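Side-chain contacts in endolysin (Clostridium phage phictp1, PDB 5A6S), which probably binds the clostridial cell wall, being the truncated cell wall binding domain of a phage enzyme that degrades the wall of its host: residues Val6-Ala11 and Glu50-Tyr55; Leu59-Gly62 and Thr67-Gln70. The protein carries 1 engineered substitution. All coordinates share one frame; numbering follows the deposited sequence.

Overall arrangement
Both contacts sit where the chain leaves the C-terminal ends of strands in one parallel sheet, whose order is 27-29, 3-7, 41-45, 58-60. Interaction 1 ties the end of strand 3-7 to the loop between strands 41-45 and 58-60; interaction 2 follows in the chain and joins the end of strand 58-60 to the start of helix 65-77. Their centres lie about 13 Å apart, and they meet where Tyr52 CE2 packs 4.0 Å from Leu59 CD1. Loop, edge strand and last helix are therefore fastened in sequence along one rim of this small alpha/beta domain, and helix 65-77 goes on to touch a second subunit.

Interaction 1 of 2, residues Val6-Ala11 and Glu50-Tyr55; sequences VYNDGA and EQYTSY
Val6, near the end of strand 3-7 in the parallel sheet of this alpha/beta domain, and Asn8, just past it, meet Tyr52 and Gln51 of the loop that follows strand 41-45. The apolar part is one methyl against one ring. Val6 CG1, anti to the backbone N (chi1 -165°), comes in at the edge of the Tyr52 ring, near its plane, 3.9 Å from CD1 and equally close to CE1. Val42 and Ile28, on the flanking strands, also pack on Val6, while Ala44 touches Tyr52. One face of the Tyr52 ring lies under its neighbour Gln51 CB, which is offset toward the rim.

The polar part is close but makes no hydrogen bond between the two segments. Asn8 reaches its amide toward the far end of the tyrosine, the amide and ring planes 39° apart. The bonds lie elsewhere: Tyr52 OH with Gly46 O, Gln51 OE1 with the Asn48 N-H. Asn30 joins the two sides through its ND2, which bonds to both Asn8 OD1 and Gln51 O. The amide planes of Asn8 and Gln51 are nearly parallel, 11° apart, one offset over the other, with Asn8 ND2 3.6 Å from Gln51 NE2. At the phenol, Asn8 ND2 stands 2.9 Å from Tyr52 OH, yet the angle is too poor for a hydrogen bond.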
loop_
_atom_site.group_PDB
_atom_site.type_symbol
_atom_site.label_atom_id
_atom_site.label_comp_id
_atom_site.label_asym_id
_atom_site.label_seq_id
_atom_site.Cartn_x
_atom_site.Cartn_y
_atom_site.Cartn_z
ATOM N N VAL B 6 -10.338 -0.783 -8.702
ATOM C CA VAL B 6 -11.178 -0.933 -7.503
ATOM C C VAL B 6 -10.524 -1.913 -6.516
ATOM O O VAL B 6 -9.958 -2.961 -6.895
ATOM C CB VAL B 6 -12.592 -1.513 -7.839
ATOM C CG1 VAL B 6 -13.553 -1.327 -6.667
ATOM C CG2 VAL B 6 -13.186 -0.836 -9.035
ATOM N N TYR B 7 -10.586 -1.540 -5.264
ATOM C CA TYR B 7 -10.070 -2.319 -4.136
ATOM C C TYR B 7 -11.098 -2.272 -2.994
ATOM O O TYR B 7 -11.865 -1.324 -2.887
ATOM C CB TYR B 7 -8.734 -1.751 -3.679
ATOM C CG TYR B 7 -8.854 -0.363 -3.193
ATOM C CD1 TYR B 7 -9.163 -0.093 -1.878
ATOM C CD2 TYR B 7 -8.745 0.717 -4.060
ATOM C CE1 TYR B 7 -9.273 1.190 -1.451
ATOM C CE2 TYR B 7 -8.871 1.996 -3.634
ATOM C CZ TYR B 7 -9.136 2.251 -2.360
ATOM O OH TYR B 7 -9.291 3.518 -1.958
ATOM N N ASN B 8 -11.072 -3.302 -2.145
ATOM C CA ASN B 8 -11.715 -3.223 -0.835
ATOM C C ASN B 8 -10.717 -2.739 0.232
ATOM O O ASN B 8 -9.501 -2.952 0.096
ATOM C CB ASN B 8 -12.250 -4.623 -0.465
ATOM C CG ASN B 8 -13.311 -5.098 -1.437
ATOM O OD1 ASN B 8 -14.464 -4.626 -1.420
ATOM N ND2 ASN B 8 -12.934 -5.986 -2.281
ATOM N N ASP B 9 -11.217 -2.068 1.257
ATOM C CA ASP B 9 -10.403 -1.657 2.418
ATOM C C ASP B 9 -9.397 -2.720 2.773
ATOM O O ASP B 9 -9.748 -3.908 2.890
ATOM C CB ASP B 9 -11.281 -1.561 3.655
ATOM C CG ASP B 9 -12.060 -0.298 3.781
ATOM O OD1 ASP B 9 -11.832 0.740 3.117
ATOM O OD2 ASP B 9 -12.934 -0.335 4.674
ATOM N N GLY B 10 -8.187 -2.331 3.079
ATOM C CA GLY B 10 -7.234 -3.258 3.648
ATOM C C GLY B 10 -6.029 -3.464 2.736
ATOM O O GLY B 10 -5.646 -2.538 1.931
ATOM N N ALA B 11 -5.426 -4.633 2.842
ATOM C CA ALA B 11 -4.135 -4.899 2.166
ATOM C C ALA B 11 -4.232 -4.766 0.666
ATOM O O ALA B 11 -3.290 -4.381 0.046
ATOM C CB ALA B 11 -3.583 -6.265 2.477
ATOM N N GLU B 50 -17.929 -11.385 -7.389
ATOM C CA GLU B 50 -19.267 -10.993 -6.923
ATOM C C GLU B 50 -19.237 -9.822 -5.974
ATOM O O GLU B 50 -20.288 -9.240 -5.632
ATOM C CB GLU B 50 -19.944 -12.175 -6.192
ATOM C CG GLU B 50 -20.227 -13.369 -7.084
ATOM C CD GLU B 50 -19.015 -14.240 -7.282
ATOM O OE1 GLU B 50 -18.059 -14.106 -6.489
ATOM O OE2 GLU B 50 -18.996 -15.014 -8.242
ATOM N N GLN B 51 -18.057 -9.451 -5.462
ATOM C CA GLN B 51 -18.026 -8.306 -4.572
ATOM C C GLN B 51 -18.040 -7.001 -5.337
ATOM O O GLN B 51 -18.127 -5.961 -4.709
ATOM C CB GLN B 51 -16.749 -8.280 -3.737
ATOM C CG GLN B 51 -16.437 -9.529 -2.965
ATOM C CD GLN B 51 -15.088 -9.371 -2.256
ATOM O OE1 GLN B 51 -14.074 -9.829 -2.738
ATOM N NE2 GLN B 51 -15.078 -8.613 -1.186
ATOM N N TYR B 52 -17.882 -7.064 -6.663
ATOM C CA TYR B 52 -17.608 -5.884 -7.490
ATOM C C TYR B 52 -18.719 -5.557 -8.459
ATOM O O TYR B 52 -19.530 -6.394 -8.735
ATOM C CB TYR B 52 -16.341 -6.114 -8.273
ATOM C CG TYR B 52 -15.137 -6.218 -7.378
ATOM C CD1 TYR B 52 -14.610 -5.088 -6.743
ATOM C CD2 TYR B 52 -14.512 -7.441 -7.160
ATOM C CE1 TYR B 52 -13.509 -5.203 -5.925
ATOM C CE2 TYR B 52 -13.419 -7.547 -6.326
ATOM C CZ TYR B 52 -12.914 -6.417 -5.717
ATOM O OH TYR B 52 -11.776 -6.499 -4.943
ATOM N N THR B 53 -18.745 -4.315 -8.918
ATOM C CA THR B 53 -19.593 -3.885 -10.012
ATOM C C THR B 53 -19.720 -4.894 -11.174
ATOM O O THR B 53 -18.738 -5.590 -11.579
ATOM C CB THR B 53 -19.181 -2.467 -10.527
ATOM O OG1 THR B 53 -20.044 -2.091 -11.630
ATOM C CG2 THR B 53 -17.710 -2.456 -11.085
ATOM N N SER B 54 -20.950 -5.001 -11.748
ATOM C CA SER B 54 -21.149 -5.858 -12.917
ATOM C C SER B 54 -20.328 -5.403 -14.092
ATOM O O SER B 54 -20.076 -6.180 -15.003
ATOM C CB SER B 54 -22.617 -5.932 -13.388
ATOM O OG SER B 54 -23.104 -4.661 -13.784
ATOM N N TYR B 55 -19.920 -4.129 -14.069
ATOM C CA TYR B 55 -19.024 -3.546 -15.105
ATOM C C TYR B 55 -17.539 -4.016 -15.063
ATOM O O TYR B 55 -16.723 -3.571 -15.889
ATOM C CB TYR B 55 -19.084 -2.001 -15.020
ATOM C CG TYR B 55 -20.387 -1.431 -15.539
ATOM C CD1 TYR B 55 -20.713 -1.544 -16.891
ATOM C CD2 TYR B 55 -21.294 -0.792 -14.679
ATOM C CE1 TYR B 55 -21.932 -1.056 -17.386
ATOM C CE2 TYR B 55 -22.498 -0.274 -15.171
ATOM C CZ TYR B 55 -22.806 -0.406 -16.516
ATOM O OH TYR B 55 -24.003 0.094 -16.975
#

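Interaction 2 of 2, residues Leu59-Gly62 and Thr67-Gln70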
loop_
_atom_site.group_PDB
_atom_site.type_symbol
_atom_site.label_atom_id
_atom_site.label_comp_id
_atom_site.label_asym_id
_atom_site.label_seq_id
_atom_site.Cartn_x
_atom_site.Cartn_y
_atom_site.Cartn_z
ATOM N N LEU B 59 -10.358 -9.155 -13.036
ATOM C CA LEU B 59 -10.154 -9.330 -11.602
ATOM C C LEU B 59 -8.784 -9.917 -11.458
ATOM O O LEU B 59 -8.485 -10.920 -12.090
ATOM C CB LEU B 59 -11.177 -10.304 -11.019
ATOM C CG LEU B 59 -10.860 -10.894 -9.643
ATOM C CD1 LEU B 59 -11.123 -9.793 -8.637
ATOM C CD2 LEU B 59 -11.735 -12.131 -9.328
ATOM N N ILE B 60 -7.944 -9.289 -10.640
ATOM C CA ILE B 60 -6.606 -9.838 -10.359
ATOM C C ILE B 60 -6.578 -10.122 -8.857
ATOM O O ILE B 60 -6.696 -9.195 -8.030
ATOM C CB ILE B 60 -5.490 -8.811 -10.639
ATOM C CG1 ILE B 60 -5.537 -8.372 -12.089
ATOM C CG2 ILE B 60 -4.146 -9.477 -10.374
ATOM C CD1 ILE B 60 -4.587 -7.252 -12.454
ATOM N N ALA B 61 -6.386 -11.367 -8.543
ATOM C CA ALA B 61 -6.635 -11.858 -7.174
ATOM C C ALA B 61 -5.979 -13.212 -6.942
ATOM O O ALA B 61 -5.929 -14.055 -7.829
ATOM C CB ALA B 61 -8.109 -11.898 -6.875
ATOM N N GLY B 62 -5.398 -13.376 -5.751
ATOM C CA GLY B 62 -4.898 -14.671 -5.317
ATOM C C GLY B 62 -5.593 -15.042 -3.999
ATOM O O GLY B 62 -6.378 -14.281 -3.430
ATOM N N THR B 67 -0.260 -13.317 -2.499
ATOM C CA THR B 67 -0.349 -13.832 -3.868
ATOM C C THR B 67 -1.166 -12.832 -4.725
ATOM O O THR B 67 -0.959 -12.787 -5.910
ATOM C CB THR B 67 -0.937 -15.283 -3.919
ATOM O OG1 THR B 67 -2.206 -15.294 -3.273
ATOM C CG2 THR B 67 -0.079 -16.275 -3.254
ATOM N N THR B 68 -2.085 -12.068 -4.148
ATOM C CA THR B 68 -2.770 -11.005 -4.874
ATOM C C THR B 68 -1.727 -10.008 -5.345
ATOM O O THR B 68 -1.700 -9.629 -6.498
ATOM C CB THR B 68 -3.825 -10.359 -4.011
ATOM O OG1 THR B 68 -4.948 -11.290 -3.839
ATOM C CG2 THR B 68 -4.303 -9.115 -4.622
ATOM N N MET B 69 -0.798 -9.664 -4.462
ATOM C CA MET B 69 0.244 -8.701 -4.860
ATOM C C MET B 69 1.106 -9.281 -5.940
ATOM O O MET B 69 1.482 -8.547 -6.885
ATOM C CB MET B 69 1.072 -8.263 -3.664
ATOM C CG MET B 69 2.075 -7.115 -4.023
ATOM S SD MET B 69 1.317 -5.540 -4.322
ATOM C CE MET B 69 1.570 -5.446 -6.091
ATOM N N GLN B 70 1.487 -10.560 -5.832
ATOM C CA GLN B 70 2.309 -11.195 -6.856
ATOM C C GLN B 70 1.613 -11.190 -8.208
ATOM O O GLN B 70 2.224 -10.958 -9.234
ATOM C CB GLN B 70 2.741 -12.628 -6.449
ATOM C CG GLN B 70 3.774 -13.264 -7.376
ATOM C CD GLN B 70 5.060 -12.467 -7.450
ATOM O OE1 GLN B 70 5.431 -11.848 -8.477
ATOM N NE2 GLN B 70 5.784 -12.527 -6.397
#
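Gly62 meets Thr68 in a hydrogen bond: the Gly62 N-H points at Thr68 OG1, 2.9 Å from N to OG1 and nearly straight at 171°. The Thr68 hydroxyl reaches the glycine because OG1 lies beside its own backbone N, opposite the carbonyl carbon (chi1 -72°). That same rotation puts CG2, anti to the backbone N, on the side of Ile60, so the hydroxyl meets Gly62 while the methyl lies near Ile60 O, 4.2 Å away and two residues earlier. Between these two residues, Ala61 CA lies 3.8 Å from Thr68 OG1.

Thr67 comes to the same glycine with its own hydroxyl, OG1 lying 3.4 Å from Gly62 CA. Backbone and helix run close together here, with 4.3 Å between Gly62 CA and Thr68 CA.

Further out, Thr64 in the short turn between the segments bonds to both hydroxyls, firmly to Thr67 OG1 through its N-H and weakly to Thr68 OG1 through its carbonyl O. Val45 and Asp12 touch Thr68 from strand 41-45 and helix 11-23. Ile60, held in the sheet by backbone bonds to Ala44 and Gly46, sends its side chain onto Ala71, Val72 and Tyr75 of helix 65-77.

The contact is thus a tight strand-to-helix connection in which a threonine of the first helical turn satisfies a backbone N-H beyond the end of the edge strand. Because Gly62 N is the donor there, the Thr68 hydroxyl keeps its own proton available and is the probable donor in the weak bond to Thr64 O, linking the end of the strand to the start of the helix.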